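Side-chain contacts in hypothetical shikimate 5-dehydrogenase-like protein HI0607 (Haemophilus influenzae, PDB 1NPY), which catalyses, in vitro, the NADP(+)-dependent oxidation of shikimate to 3-dehydroshikimate, though so weakly that shikimate may not be its biological substrate: residues V108-I111 with E112-L116; I45-A48 with I49-V52; T22-N25 with Y26-K30; P216-T219 with P220-Y224. All blocks are in the same frame, centred on the assembly; numbering follows the deposited sequence.

Contact 1 (V108-I111 with E112-L116); sequences VKLI and EKYHL
Two apolar pairs, L110 with Y114 and I111 with L116, carry the side-chain part of this helix end. L110 and Y114 run side by side in the same direction, and CD2 of L110 lies 4.0 Å from CE2 of the Y114 ring. The carbonyl oxygen of L110 lies at the ring edge, in the plane of the ring, 3.4 Å from Y114 CD2. I111 and L116 instead cross at about a right angle. With chi1 at -77°, CG1 of I111 stands beside its own backbone N, and there L116 CD1 meets it at 4.1 Å. F143 touches both I111 and L116, whereas Q231 of strand 231-233 touches both Y114 and L116.

The direct hydrogen bonds across the contact are all backbone to backbone. E112 N to V108 O, K113 N to K109 O and Y114 N to L110 O keep the i to i-4 pattern. The last reaches five residues back: L116 N meets I111 O at 3.0 Å, almost straight at 172°. A water donates to I111 O and, at 2.6 Å, to L116 O, so the I111 carbonyl has two donors.

Within that bond H115 N pairs with E112 O at 2.9 Å, and H115 itself takes positive phi (49°). The two bonds are the signature of a Schellman motif, with H115 as C-prime, and it ends helix 102-113 as the chain turns away.

Contact 2 (I45-A48 with I49-V52); sequences IEHA and IKGV
I45 and I49 lie side by side on the inner face of helix 45-55, pointing the same way, with CD1 of I45 3.8 Å from CG1 of I49. The CG1 branch of I45 extends anti to the backbone N (chi1 -166°), and the bend at chi2 then turns CD1 along the helix toward I49. CG1 of I49 also sits against the carbonyl oxygen I45 O at 3.3 Å, and CG2 of V52 rests on A48 O at 3.4 Å. This is the tight side: L12 of strand 7-12 packs on I45, A48 and I49, and M10 of the same strand on V52. F73 touches both I49 and E46, so an aromatic ring borders the passage from this side to the next.

The outer side is looser and polar. E46 and K50 stretch alongside each other, both chains extended beyond CG, and meet at their ends in a salt bridge. K50 NZ donates to OE2 of E46 at 2.9 Å, using the anti lone pair of that oxygen, the one turned away from OE1. The methylenes of K50 run past the carbonyl oxygen of E46, CG being 3.3 Å from E46 O.

Underneath, the backbone bonds are regular except for G51 N to H47 O, whose donor sits 41° out of the carbonyl plane. The chemistry is that of an amphipathic helix: branched aliphatics cling to the sheet, while an i to i+4 ion pair, probably softened by solvent, spans the exposed turn.

Contact 3 (T22-N25 with Y26-K30); sequences TFHN and YLYDK
The F23 ring takes the methyl CD1 of L27 over one face, a CH-pi contact 4.0 Å from the centroid and 26° off the ring normal. The nearest ring atom is F23 CE2, 3.6 Å from L27 CD1. F23 can offer that face because CG leaves anti to the backbone N (chi1 -177°), while L27 CG stands beside its own N, and the two side chains slant across each other. Y28 has its ring laid over a carbonyl: H24 O is 3.2 Å above the ring plane, offset toward the rim. At the edge of the same ring stands the N25 side-chain amide, its plane 75° from that of the ring. Within the segments, F23 CD2 lies over one face of the H24 ring and K30 CG over one face of the Y26 ring. The hydroxyl of Y28 comes back toward the H24 side chain, with Y28 OH 3.9 Å from H24 CB.

The same H24 O accepts the helix bond from Y28 N at 2.9 Å. Y26 N, L27 N and D29 N repeat that i to i-4 pattern, and H24 ND1 is held by G20 O one turn earlier.

F23 bridges helices 235-251 and 257-268, while Y28 lies between strand 35-40 and helix 235-251; H24 stacks with Y37. Helix 19-31 is the crossover of a beta-alpha-beta unit, between strands 7-12 and 35-40, sandwiched against the C-terminal helices.

Contact 4 (P216-T219 with P220-Y224); sequences PVET and PFIRY
T219 holds OG1 between its backbone N and its carbonyl carbon (chi1 56°), which aims the hydroxyl at the first turn of the helix. E218 is bent at chi2 (-76°), folding its carboxylate back against the flank of R223, whose own chain bends at chi2 to bring the guanidinium over E218.

T219 is the N-cap: I222 N donates to T219 OG1 at 3.2 Å, and R223 N to T219 O, 2.9 Å, starts the regular helix bonds. The side chain of I222 slants across that of T219, with CG1 3.4 Å from OG1. D211 OD2 also hydrogen-bonds to T219 OG1, so the cap is tied to a strand end as well.

Between E218 and R223 the side chains cross at about a right angle. CB of E218 lies over the centre of the guanidinium, 3.5 Å from R223 CZ. The carboxylate instead approaches the aliphatic part, with OE1 3.1 Å from R223 CG. The salt bridge from E218 OE1 to R223 NE is long, 3.9 Å, and OE1 is well out of the guanidinium plane, so this ionic part is charge attraction without an N-H pointed at the oxygen. E218 OE2 makes a weak hydrogen bond with Q226 NE2.

Ahead of the cap E218 centres an inverse gamma turn. Residues 216-219 belong to the loop between strand 208-211 and helix 220-227, whose F221 packs on that strand, on strand 178-181 and on I203 of helix 200-205; Y224 OH bonds to D204.

Contacts 2 and 3 belong to the substrate-binding part and pack on neighbouring strands of the same mixed sheet, contact 3 on 35-40 and contact 2 on 7-12. Contact 3 is the more buried and the more aromatic, while contact 2 is partly exposed and relies on an ion pair. Contacts 1 and 4 work at helix ends, one finishing with backbone carbonyls and a water, the other starting with a threonine hydroxyl; both set buried residues (L110 and I111; T219, F221 and I222) beside exposed charged ones. Contact 4 lies in the parallel-sheet half, which probably binds NADP(+). Helix 235-251 ties contacts 1 and 3 together, touching L110 and F23.

Contact 1 (V108-I111 with E112-L116)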
loop_
_atom_site.group_PDB
_atom_site.type_symbol
_atom_site.label_atom_id
_atom_site.label_comp_id
_atom_site.label_asym_id
_atom_site.label_seq_id
_atom_site.Cartn_x
_atom_site.Cartn_y
_atom_site.Cartn_z
ATOM N N VAL A 108 2.728 -8.469 0.483
ATOM C CA VAL A 108 3.416 -9.761 0.388
ATOM C C VAL A 108 4.455 -9.889 1.505
ATOM O O VAL A 108 4.557 -10.937 2.152
ATOM C CB VAL A 108 4.109 -9.921 -0.977
ATOM C CG1 VAL A 108 5.032 -11.161 -0.981
ATOM C CG2 VAL A 108 3.107 -10.014 -2.117
ATOM N N LYS A 109 5.259 -8.850 1.711
ATOM C CA LYS A 109 6.214 -8.817 2.803
ATOM C C LYS A 109 5.635 -8.950 4.207
ATOM O O LYS A 109 6.217 -9.643 5.050
ATOM C CB LYS A 109 7.149 -7.599 2.723
ATOM C CG LYS A 109 8.120 -7.663 1.538
ATOM C CD LYS A 109 9.276 -6.673 1.640
ATOM C CE LYS A 109 10.458 -6.968 0.696
ATOM N NZ LYS A 109 10.577 -8.411 0.322
ATOM N N LEU A 110 4.510 -8.291 4.477
ATOM C CA LEU A 110 3.863 -8.414 5.770
ATOM C C LEU A 110 3.230 -9.782 6.022
ATOM O O LEU A 110 3.257 -10.289 7.157
ATOM C CB LEU A 110 2.820 -7.304 5.911
ATOM C CG LEU A 110 3.437 -5.915 6.043
ATOM C CD1 LEU A 110 2.402 -4.857 5.714
ATOM C CD2 LEU A 110 3.969 -5.718 7.465
ATOM N N ILE A 111 2.711 -10.403 4.969
ATOM C CA ILE A 111 2.157 -11.750 5.077
ATOM C C ILE A 111 3.283 -12.657 5.556
ATOM O O ILE A 111 3.123 -13.455 6.479
ATOM C CB ILE A 111 1.562 -12.222 3.726
ATOM C CG1 ILE A 111 0.206 -11.535 3.515
ATOM C CG2 ILE A 111 1.345 -13.725 3.673
ATOM C CD1 ILE A 111 -0.331 -11.643 2.076
ATOM N N GLU A 112 4.437 -12.522 4.916
ATOM C CA GLU A 112 5.613 -13.286 5.318
ATOM C C GLU A 112 6.101 -12.928 6.721
ATOM O O GLU A 112 6.343 -13.798 7.560
ATOM C CB GLU A 112 6.731 -13.076 4.299
ATOM C CG GLU A 112 7.965 -13.888 4.667
ATOM C CD GLU A 112 8.980 -13.943 3.546
ATOM O OE1 GLU A 112 9.990 -13.210 3.630
ATOM O OE2 GLU A 112 8.776 -14.735 2.599
ATOM N N LYS A 113 6.246 -11.637 6.993
ATOM C CA LYS A 113 6.755 -11.182 8.280
ATOM C C LYS A 113 5.971 -11.735 9.461
ATOM O O LYS A 113 6.538 -12.177 10.455
ATOM C CB LYS A 113 6.740 -9.659 8.346
ATOM C CG LYS A 113 7.255 -9.155 9.671
ATOM C CD LYS A 113 7.444 -7.649 9.663
ATOM C CE LYS A 113 7.711 -7.157 11.077
ATOM N NZ LYS A 113 8.309 -5.798 10.978
ATOM N N TYR A 114 4.656 -11.740 9.337
ATOM C CA TYR A 114 3.761 -12.217 10.385
ATOM C C TYR A 114 3.503 -13.729 10.300
ATOM O O TYR A 114 2.678 -14.279 11.041
ATOM C CB TYR A 114 2.467 -11.402 10.338
ATOM C CG TYR A 114 2.600 -10.038 10.984
ATOM C CD1 TYR A 114 2.420 -9.894 12.351
ATOM C CD2 TYR A 114 2.991 -8.930 10.243
ATOM C CE1 TYR A 114 2.570 -8.671 12.966
ATOM C CE2 TYR A 114 3.160 -7.710 10.840
ATOM C CZ TYR A 114 2.934 -7.588 12.202
ATOM O OH TYR A 114 3.094 -6.380 12.828
ATOM N N HIS A 115 4.202 -14.406 9.397
ATOM C CA HIS A 115 4.079 -15.854 9.207
ATOM C C HIS A 115 2.626 -16.297 9.085
ATOM O O HIS A 115 2.165 -17.243 9.740
ATOM C CB HIS A 115 4.768 -16.588 10.350
ATOM C CG HIS A 115 6.169 -16.135 10.596
ATOM N ND1 HIS A 115 7.176 -16.294 9.667
ATOM C CD2 HIS A 115 6.739 -15.565 11.683
ATOM C CE1 HIS A 115 8.304 -15.824 10.166
ATOM N NE2 HIS A 115 8.066 -15.375 11.385
ATOM N N LEU A 116 1.868 -15.591 8.255
ATOM C CA LEU A 116 0.467 -15.956 8.107
ATOM C C LEU A 116 0.442 -17.302 7.398
ATOM O O LEU A 116 1.237 -17.548 6.498
ATOM C CB LEU A 116 -0.316 -14.927 7.286
ATOM C CG LEU A 116 -0.270 -13.539 7.928
ATOM C CD1 LEU A 116 -1.235 -12.605 7.237
ATOM C CD2 LEU A 116 -0.589 -13.557 9.432
HETATM O O HOH W 1 3.453 -16.566 5.651
#

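Contact 2 (I45-A48 with I49-V52)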
loop_
_atom_site.group_PDB
_atom_site.type_symbol
_atom_site.label_atom_id
_atom_site.label_comp_id
_atom_site.label_asym_id
_atom_site.label_seq_id
_atom_site.Cartn_x
_atom_site.Cartn_y
_atom_site.Cartn_z
ATOM N N ILE A 45 -0.623 14.038 -17.156
ATOM C CA ILE A 45 0.209 12.887 -16.797
ATOM C C ILE A 45 1.186 12.551 -17.919
ATOM O O ILE A 45 2.348 12.196 -17.635
ATOM C CB ILE A 45 -0.658 11.677 -16.336
ATOM C CG1 ILE A 45 0.161 10.582 -15.636
ATOM C CG2 ILE A 45 -1.375 11.070 -17.513
ATOM C CD1 ILE A 45 1.019 11.099 -14.493
ATOM N N GLU A 46 0.741 12.631 -19.175
ATOM C CA GLU A 46 1.632 12.345 -20.295
ATOM C C GLU A 46 2.933 13.136 -20.245
ATOM O O GLU A 46 4.039 12.587 -20.309
ATOM C CB GLU A 46 0.957 12.591 -21.648
ATOM C CG GLU A 46 1.866 12.454 -22.843
ATOM C CD GLU A 46 1.162 12.698 -24.171
ATOM O OE1 GLU A 46 -0.040 13.024 -24.242
ATOM O OE2 GLU A 46 1.866 12.565 -25.171
ATOM N N HIS A 47 2.815 14.451 -20.144
ATOM C CA HIS A 47 4.016 15.288 -20.177
ATOM C C HIS A 47 4.732 15.334 -18.834
ATOM O O HIS A 47 5.933 15.592 -18.794
ATOM C CB HIS A 47 3.720 16.678 -20.750
ATOM C CG HIS A 47 3.264 16.637 -22.172
ATOM N ND1 HIS A 47 4.089 16.256 -23.206
ATOM C CD2 HIS A 47 2.041 16.825 -22.718
ATOM C CE1 HIS A 47 3.395 16.228 -24.331
ATOM N NE2 HIS A 47 2.167 16.628 -24.073
ATOM N N ALA A 48 4.032 15.010 -17.755
ATOM C CA ALA A 48 4.695 14.825 -16.467
ATOM C C ALA A 48 5.654 13.640 -16.514
ATOM O O ALA A 48 6.821 13.790 -16.132
ATOM C CB ALA A 48 3.673 14.646 -15.384
ATOM N N ILE A 49 5.214 12.507 -17.057
ATOM C CA ILE A 49 6.025 11.292 -17.106
ATOM C C ILE A 49 7.130 11.481 -18.130
ATOM O O ILE A 49 8.298 11.178 -17.859
ATOM C CB ILE A 49 5.187 10.031 -17.420
ATOM C CG1 ILE A 49 4.118 9.786 -16.344
ATOM C CG2 ILE A 49 6.087 8.793 -17.561
ATOM C CD1 ILE A 49 4.607 9.693 -14.907
ATOM N N LYS A 50 6.790 12.020 -19.297
ATOM C CA LYS A 50 7.838 12.332 -20.264
ATOM C C LYS A 50 8.863 13.330 -19.716
ATOM O O LYS A 50 10.017 13.268 -20.113
ATOM C CB LYS A 50 7.264 12.809 -21.599
ATOM C CG LYS A 50 6.525 11.709 -22.368
ATOM C CD LYS A 50 5.787 12.242 -23.582
ATOM C CE LYS A 50 5.216 11.057 -24.365
ATOM N NZ LYS A 50 4.498 11.534 -25.590
ATOM N N GLY A 51 8.445 14.228 -18.831
ATOM C CA GLY A 51 9.304 15.146 -18.101
ATOM C C GLY A 51 10.271 14.487 -17.137
ATOM O O GLY A 51 11.442 14.886 -17.089
ATOM N N VAL A 52 9.780 13.502 -16.390
ATOM C CA VAL A 52 10.581 12.737 -15.441
ATOM C C VAL A 52 11.731 12.137 -16.228
ATOM O O VAL A 52 12.892 12.250 -15.855
ATOM C CB VAL A 52 9.739 11.609 -14.777
ATOM C CG1 VAL A 52 10.587 10.502 -14.119
ATOM C CG2 VAL A 52 8.754 12.196 -13.801
#

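Contact 3 (T22-N25 with Y26-K30)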
loop_
_atom_site.group_PDB
_atom_site.type_symbol
_atom_site.label_atom_id
_atom_site.label_comp_id
_atom_site.label_asym_id
_atom_site.label_seq_id
_atom_site.Cartn_x
_atom_site.Cartn_y
_atom_site.Cartn_z
ATOM N N THR A 22 8.614 14.561 3.781
ATOM C CA THR A 22 9.224 14.553 5.112
ATOM C C THR A 22 10.118 13.336 5.362
ATOM O O THR A 22 11.288 13.441 5.736
ATOM C CB THR A 22 8.101 14.653 6.157
ATOM O OG1 THR A 22 7.389 15.879 5.952
ATOM C CG2 THR A 22 8.666 14.789 7.556
ATOM N N PHE A 23 9.559 12.180 5.035
ATOM C CA PHE A 23 10.139 10.856 5.294
ATOM C C PHE A 23 11.386 10.639 4.463
ATOM O O PHE A 23 12.431 10.270 4.997
ATOM C CB PHE A 23 9.085 9.805 4.935
ATOM C CG PHE A 23 9.461 8.384 5.205
ATOM C CD1 PHE A 23 9.298 7.844 6.470
ATOM C CD2 PHE A 23 9.909 7.548 4.197
ATOM C CE1 PHE A 23 9.616 6.498 6.718
ATOM C CE2 PHE A 23 10.191 6.213 4.444
ATOM C CZ PHE A 23 10.086 5.701 5.727
ATOM N N HIS A 24 11.287 10.827 3.146
ATOM C CA HIS A 24 12.459 10.551 2.311
ATOM C C HIS A 24 13.637 11.509 2.570
ATOM O O HIS A 24 14.809 11.111 2.645
ATOM C CB HIS A 24 12.075 10.552 0.825
ATOM C CG HIS A 24 11.280 9.364 0.388
ATOM N ND1 HIS A 24 9.901 9.327 0.427
ATOM C CD2 HIS A 24 11.667 8.214 -0.209
ATOM C CE1 HIS A 24 9.483 8.162 -0.038
ATOM N NE2 HIS A 24 10.537 7.475 -0.448
ATOM N N ASN A 25 13.349 12.798 2.718
ATOM C CA ASN A 25 14.389 13.772 2.981
ATOM C C ASN A 25 15.102 13.536 4.313
ATOM O O ASN A 25 16.329 13.637 4.395
ATOM C CB ASN A 25 13.888 15.219 2.878
ATOM C CG ASN A 25 13.630 15.658 1.434
ATOM O OD1 ASN A 25 12.519 16.101 1.107
ATOM N ND2 ASN A 25 14.623 15.520 0.568
ATOM N N TYR A 26 14.359 13.121 5.327
ATOM C CA TYR A 26 14.993 12.724 6.578
ATOM C C TYR A 26 16.002 11.594 6.389
ATOM O O TYR A 26 17.132 11.659 6.897
ATOM C CB TYR A 26 13.920 12.314 7.572
ATOM C CG TYR A 26 14.428 11.942 8.950
ATOM C CD1 TYR A 26 14.657 12.901 9.930
ATOM C CD2 TYR A 26 14.665 10.614 9.264
ATOM C CE1 TYR A 26 15.116 12.543 11.210
ATOM C CE2 TYR A 26 15.117 10.248 10.533
ATOM C CZ TYR A 26 15.334 11.213 11.490
ATOM O OH TYR A 26 15.778 10.820 12.748
ATOM N N LEU A 27 15.572 10.564 5.669
ATOM C CA LEU A 27 16.469 9.433 5.424
ATOM C C LEU A 27 17.648 9.803 4.541
ATOM O O LEU A 27 18.747 9.297 4.791
ATOM C CB LEU A 27 15.698 8.247 4.850
ATOM C CG LEU A 27 14.704 7.591 5.812
ATOM C CD1 LEU A 27 13.706 6.685 5.123
ATOM C CD2 LEU A 27 15.456 6.880 6.934
ATOM N N TYR A 28 17.494 10.634 3.510
ATOM C CA TYR A 28 18.672 11.058 2.744
ATOM C C TYR A 28 19.720 11.704 3.625
ATOM O O TYR A 28 20.901 11.433 3.506
ATOM C CB TYR A 28 18.352 12.050 1.621
ATOM C CG TYR A 28 17.327 11.562 0.632
ATOM C CD1 TYR A 28 17.300 10.262 0.149
ATOM C CD2 TYR A 28 16.413 12.453 0.091
ATOM C CE1 TYR A 28 16.352 9.862 -0.793
ATOM C CE2 TYR A 28 15.501 12.071 -0.881
ATOM C CZ TYR A 28 15.443 10.772 -1.309
ATOM O OH TYR A 28 14.523 10.339 -2.238
ATOM N N ASP A 29 19.264 12.561 4.529
ATOM C CA ASP A 29 20.162 13.216 5.448
ATOM C C ASP A 29 20.905 12.201 6.321
ATOM O O ASP A 29 22.135 12.282 6.441
ATOM C CB ASP A 29 19.378 14.245 6.250
ATOM C CG ASP A 29 20.262 14.929 7.258
ATOM O OD1 ASP A 29 21.160 15.661 6.800
ATOM O OD2 ASP A 29 20.135 14.728 8.480
ATOM N N LYS A 30 20.166 11.290 6.954
ATOM C CA LYS A 30 20.739 10.329 7.886
ATOM C C LYS A 30 21.699 9.371 7.203
ATOM O O LYS A 30 22.666 8.933 7.842
ATOM C CB LYS A 30 19.666 9.553 8.660
ATOM C CG LYS A 30 18.812 10.422 9.588
ATOM C CD LYS A 30 19.620 10.833 10.815
ATOM C CE LYS A 30 18.845 11.622 11.848
ATOM N NZ LYS A 30 19.470 11.374 13.180
#

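Contact 4 (P216-T219 with P220-Y224)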
loop_
_atom_site.group_PDB
_atom_site.type_symbol
_atom_site.label_atom_id
_atom_site.label_comp_id
_atom_site.label_asym_id
_atom_site.label_seq_id
_atom_site.Cartn_x
_atom_site.Cartn_y
_atom_site.Cartn_z
ATOM N N PRO A 216 -6.847 6.467 12.339
ATOM C CA PRO A 216 -5.835 6.185 13.364
ATOM C C PRO A 216 -5.316 4.760 13.216
ATOM O O PRO A 216 -5.984 3.977 12.553
ATOM C CB PRO A 216 -6.656 6.259 14.656
ATOM C CG PRO A 216 -7.995 5.695 14.232
ATOM C CD PRO A 216 -8.215 6.299 12.864
ATOM N N VAL A 217 -4.227 4.399 13.888
ATOM C CA VAL A 217 -3.840 2.995 13.973
ATOM C C VAL A 217 -4.937 2.218 14.708
ATOM O O VAL A 217 -5.334 1.117 14.297
ATOM C CB VAL A 217 -2.498 2.885 14.730
ATOM C CG1 VAL A 217 -2.120 1.423 14.981
ATOM C CG2 VAL A 217 -1.430 3.612 13.933
ATOM N N GLU A 218 -5.385 2.776 15.831
ATOM C CA GLU A 218 -6.325 2.065 16.683
ATOM C C GLU A 218 -7.744 2.350 16.185
ATOM O O GLU A 218 -8.496 3.130 16.803
ATOM C CB GLU A 218 -6.142 2.488 18.144
ATOM C CG GLU A 218 -4.781 2.123 18.729
ATOM C CD GLU A 218 -4.673 0.647 19.072
ATOM O OE1 GLU A 218 -5.713 0.019 19.358
ATOM O OE2 GLU A 218 -3.566 0.074 18.992
ATOM N N THR A 219 -8.101 1.750 15.047
ATOM C CA THR A 219 -9.503 1.717 14.617
ATOM C C THR A 219 -10.349 0.870 15.574
ATOM O O THR A 219 -9.787 0.123 16.367
ATOM C CB THR A 219 -9.660 1.106 13.217
ATOM O OG1 THR A 219 -9.060 -0.197 13.231
ATOM C CG2 THR A 219 -8.947 1.908 12.130
ATOM N N PRO A 220 -11.681 0.959 15.558
ATOM C CA PRO A 220 -12.471 0.070 16.409
ATOM C C PRO A 220 -12.186 -1.416 16.195
ATOM O O PRO A 220 -12.107 -2.178 17.161
ATOM C CB PRO A 220 -13.919 0.483 16.104
ATOM C CG PRO A 220 -13.797 1.888 15.702
ATOM C CD PRO A 220 -12.555 1.880 14.810
ATOM N N PHE A 221 -11.951 -1.801 14.950
ATOM C CA PHE A 221 -11.587 -3.169 14.572
ATOM C C PHE A 221 -10.281 -3.604 15.251
ATOM O O PHE A 221 -10.250 -4.645 15.921
ATOM C CB PHE A 221 -11.461 -3.181 13.052
ATOM C CG PHE A 221 -10.910 -4.449 12.436
ATOM C CD1 PHE A 221 -11.266 -5.718 12.854
ATOM C CD2 PHE A 221 -10.109 -4.335 11.318
ATOM C CE1 PHE A 221 -10.778 -6.867 12.225
ATOM C CE2 PHE A 221 -9.621 -5.474 10.679
ATOM C CZ PHE A 221 -9.962 -6.733 11.106
ATOM N N ILE A 222 -9.230 -2.810 15.081
ATOM C CA ILE A 222 -7.917 -3.124 15.665
ATOM C C ILE A 222 -7.975 -3.124 17.181
ATOM O O ILE A 222 -7.432 -4.013 17.840
ATOM C CB ILE A 222 -6.824 -2.171 15.147
ATOM C CG1 ILE A 222 -6.565 -2.402 13.659
ATOM C CG2 ILE A 222 -5.529 -2.202 15.949
ATOM C CD1 ILE A 222 -5.882 -3.748 13.355
ATOM N N ARG A 223 -8.612 -2.114 17.758
ATOM C CA ARG A 223 -8.718 -2.018 19.210
ATOM C C ARG A 223 -9.417 -3.224 19.818
ATOM O O ARG A 223 -8.949 -3.770 20.824
ATOM C CB ARG A 223 -9.517 -0.770 19.602
ATOM C CG ARG A 223 -8.738 0.517 19.752
ATOM C CD ARG A 223 -9.086 1.231 21.071
ATOM N NE ARG A 223 -8.112 2.241 21.481
ATOM C CZ ARG A 223 -8.042 3.424 20.900
ATOM N NH1 ARG A 223 -8.897 3.700 19.929
ATOM N NH2 ARG A 223 -7.159 4.331 21.275
ATOM N N TYR A 224 -10.540 -3.637 19.229
ATOM C CA TYR A 224 -11.239 -4.828 19.705
ATOM C C TYR A 224 -10.407 -6.095 19.536
ATOM O O TYR A 224 -10.308 -6.896 20.460
ATOM C CB TYR A 224 -12.630 -4.974 19.083
ATOM C CG TYR A 224 -13.401 -6.111 19.706
ATOM C CD1 TYR A 224 -14.013 -5.965 20.947
ATOM C CD2 TYR A 224 -13.494 -7.347 19.085
ATOM C CE1 TYR A 224 -14.650 -7.017 21.562
ATOM C CE2 TYR A 224 -14.161 -8.404 19.680
ATOM C CZ TYR A 224 -14.754 -8.230 20.914
ATOM O OH TYR A 224 -15.434 -9.266 21.512
#